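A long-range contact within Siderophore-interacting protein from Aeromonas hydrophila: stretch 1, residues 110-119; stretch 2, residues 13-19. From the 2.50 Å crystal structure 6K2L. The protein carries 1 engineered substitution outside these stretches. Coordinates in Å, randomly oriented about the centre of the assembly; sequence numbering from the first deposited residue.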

# COMPACT_ATOMS: atom_id res chain seq x y z
N ARG A 110 14.10 -10.98 21.89
CA ARG A 110 13.92 -10.41 23.21
C ARG A 110 13.07 -9.16 23.16
O ARG A 110 12.16 -8.99 23.98
CB ARG A 110 15.27 -10.09 23.86
CG ARG A 110 15.12 -9.24 25.12
CD ARG A 110 16.45 -8.62 25.53
NE ARG A 110 17.37 -9.60 26.12
CZ ARG A 110 18.60 -9.31 26.52
NH1 ARG A 110 19.05 -8.07 26.37
NH2 ARG A 110 19.38 -10.25 27.07
N PHE A 111 13.33 -8.29 22.20
CA PHE A 111 12.49 -7.11 22.10
C PHE A 111 11.02 -7.51 21.90
O PHE A 111 10.14 -6.96 22.57
CB PHE A 111 12.96 -6.22 20.96
CG PHE A 111 12.01 -5.13 20.64
CD1 PHE A 111 11.98 -3.96 21.40
CD2 PHE A 111 11.11 -5.28 19.61
CE1 PHE A 111 11.08 -2.95 21.11
CE2 PHE A 111 10.21 -4.27 19.31
CZ PHE A 111 10.20 -3.11 20.07
N ALA A 112 10.74 -8.47 21.01
CA ALA A 112 9.36 -8.86 20.74
C ALA A 112 8.70 -9.57 21.94
O ALA A 112 7.53 -9.32 22.24
CB ALA A 112 9.29 -9.73 19.50
N ASN A 113 9.44 -10.43 22.64
CA ASN A 113 8.87 -11.11 23.80
C ASN A 113 8.58 -10.15 24.94
O ASN A 113 7.48 -10.15 25.51
CB ASN A 113 9.80 -12.23 24.25
CG ASN A 113 9.99 -13.27 23.17
OD1 ASN A 113 9.28 -13.24 22.16
ND2 ASN A 113 10.95 -14.18 23.36
N GLU A 114 9.54 -9.29 25.28
CA GLU A 114 9.34 -8.43 26.44
C GLU A 114 8.49 -7.21 26.14
O GLU A 114 8.16 -6.47 27.08
CB GLU A 114 10.69 -8.00 26.99
CG GLU A 114 11.45 -9.13 27.62
CD GLU A 114 12.88 -8.72 27.97
OE1 GLU A 114 13.15 -7.49 27.97
OE2 GLU A 114 13.71 -9.62 28.28
N VAL A 115 8.10 -7.01 24.89
CA VAL A 115 7.62 -5.70 24.44
C VAL A 115 6.47 -5.22 25.32
O VAL A 115 5.56 -5.98 25.67
CB VAL A 115 7.23 -5.75 22.95
CG1 VAL A 115 5.94 -6.57 22.71
CG2 VAL A 115 7.07 -4.34 22.41
N LYS A 116 6.53 -3.96 25.69
CA LYS A 116 5.49 -3.25 26.42
C LYS A 116 5.20 -1.96 25.66
O LYS A 116 6.06 -1.45 24.94
CB LYS A 116 5.94 -2.90 27.84
CG LYS A 116 5.14 -3.57 28.92
CD LYS A 116 5.26 -5.10 28.86
CE LYS A 116 5.06 -5.72 30.25
NZ LYS A 116 4.57 -7.16 30.23
N PRO A 117 4.00 -1.42 25.79
CA PRO A 117 3.80 -0.05 25.31
C PRO A 117 4.78 0.87 26.03
O PRO A 117 5.03 0.71 27.23
CB PRO A 117 2.34 0.25 25.67
CG PRO A 117 1.70 -1.13 25.83
CD PRO A 117 2.80 -1.99 26.41
N GLY A 118 5.39 1.79 25.29
CA GLY A 118 6.41 2.65 25.84
C GLY A 118 7.84 2.20 25.58
O GLY A 118 8.77 3.00 25.81
N ASP A 119 8.05 0.97 25.12
CA ASP A 119 9.37 0.54 24.68
C ASP A 119 9.82 1.32 23.44
O ASP A 119 9.01 1.74 22.61
CB ASP A 119 9.37 -0.95 24.34
CG ASP A 119 9.48 -1.83 25.56
OD1 ASP A 119 9.84 -1.32 26.65
OD2 ASP A 119 9.18 -3.05 25.43
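Stretch 2, residues 13-19: LTVKHIQ

Stretch 2, residues 13-19, runs as an extended strand that begins before L13 and continues past Q19. Its backbone is extended over most of its length, but K16 departs from this with phi/psi of -87/-52°. The strand lies against the loop that follows the helix of stretch 1, and its centre is V15, whose CA is 4.8 Å from the CA of P117. The pairing runs in opposite senses: D119 lies by T14 and V15, while P117 and V115, earlier in stretch 1, reach forward to I18.

The polar core of the contact is the backbone of V15, both of whose main-chain groups are satisfied by the loop. V15 N donates to D119 O at 2.8 Å (154° at the hydrogen), and V15 O accepts from G118 N at 2.9 Å (163°). The two carbonyls also take weaker CA-H...O contacts, T14 CA to D119 O at 3.3 Å and P117 CA to V15 O at 3.6 Å.

The loop can present G118 N and D119 O because K116 to D119 form a type II turn, closed by the bond from D119 N to K116 O at 3.1 Å. A second bond, from K116 N to D119 OD2 at 2.8 Å, ties the aspartate side chain back to the start of the turn; a short carboxylate suits this place, since it satisfies a backbone donor inside the loop. P117, at phi -58°, supplies the restricted angle that the second position of the turn requires. G118 has phi of 98°, where a CB would be jammed against the carbonyl oxygen of P117, so glycine is called for by the backbone itself. Its bare CA also packs 3.7 Å from T14 CG2.

Apolar side chains fill the space beside these bonds. V15 points toward stretch 1, and its CG2 lies 3.8 Å from V115 CG2 and 4.0 Å from F111 CZ, the ring being met obliquely. The CA-to-CB bond of F111 points sideways to the strand, but its long side chain carries the ring tip to V15. A compact branched valine suits V15, offering methyls to this pocket while its backbone is engaged by the turn. I18 also points toward the loop: its CG1 is 3.8 Å from V115 CG1, and its CD1 reaches P117 CD at 3.4 Å, so a longer aliphatic chain covers the proline ring. K16 and H17 direct their CA-to-CB bonds away, which leaves their polar side chains outside this apolar contact.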

# COMPACT_ATOMS: atom_id res chain seq x y z
N LEU A 13 11.37 5.25 17.58
CA LEU A 13 9.93 5.18 17.74
C LEU A 13 9.60 4.56 19.08
O LEU A 13 10.43 3.88 19.70
CB LEU A 13 9.26 4.38 16.61
CG LEU A 13 9.86 4.58 15.21
CD1 LEU A 13 9.33 3.58 14.21
CD2 LEU A 13 9.58 5.98 14.76
N THR A 14 8.36 4.79 19.51
CA THR A 14 7.84 4.24 20.76
C THR A 14 6.73 3.25 20.44
O THR A 14 5.96 3.43 19.49
CB THR A 14 7.32 5.39 21.65
OG1 THR A 14 8.40 6.27 21.97
CG2 THR A 14 6.69 4.87 22.94
N VAL A 15 6.65 2.18 21.22
CA VAL A 15 5.57 1.22 21.02
C VAL A 15 4.26 1.85 21.51
O VAL A 15 4.16 2.30 22.66
CB VAL A 15 5.86 -0.10 21.74
CG1 VAL A 15 4.66 -1.04 21.62
CG2 VAL A 15 7.14 -0.73 21.22
N LYS A 16 3.27 1.91 20.65
CA LYS A 16 1.93 2.37 20.99
C LYS A 16 1.08 1.24 21.53
O LYS A 16 0.51 1.36 22.62
CB LYS A 16 1.27 2.99 19.75
CG LYS A 16 0.11 3.91 20.03
CD LYS A 16 -0.16 4.77 18.82
CE LYS A 16 -1.57 4.58 18.31
NZ LYS A 16 -2.50 5.62 18.83
N HIS A 17 1.00 0.12 20.80
CA HIS A 17 0.25 -1.04 21.25
C HIS A 17 0.71 -2.28 20.52
O HIS A 17 1.33 -2.22 19.46
CB HIS A 17 -1.25 -0.86 21.04
CG HIS A 17 -1.63 -0.51 19.64
ND1 HIS A 17 -1.71 -1.45 18.63
CD2 HIS A 17 -1.96 0.68 19.08
CE1 HIS A 17 -2.08 -0.85 17.51
NE2 HIS A 17 -2.23 0.44 17.75
N ILE A 18 0.37 -3.42 21.11
CA ILE A 18 0.84 -4.74 20.72
C ILE A 18 -0.38 -5.61 20.52
O ILE A 18 -1.43 -5.38 21.13
CB ILE A 18 1.77 -5.33 21.81
CG1 ILE A 18 2.89 -4.35 22.12
CG2 ILE A 18 2.35 -6.64 21.38
CD1 ILE A 18 2.87 -3.87 23.54
N GLN A 19 -0.26 -6.61 19.66
CA GLN A 19 -1.41 -7.41 19.29
C GLN A 19 -0.91 -8.76 18.76
O GLN A 19 0.04 -8.81 17.98
CB GLN A 19 -2.25 -6.68 18.23
CG GLN A 19 -3.14 -7.59 17.45
CD GLN A 19 -4.10 -6.83 16.56
OE1 GLN A 19 -3.71 -5.87 15.89
NE2 GLN A 19 -5.37 -7.26 16.55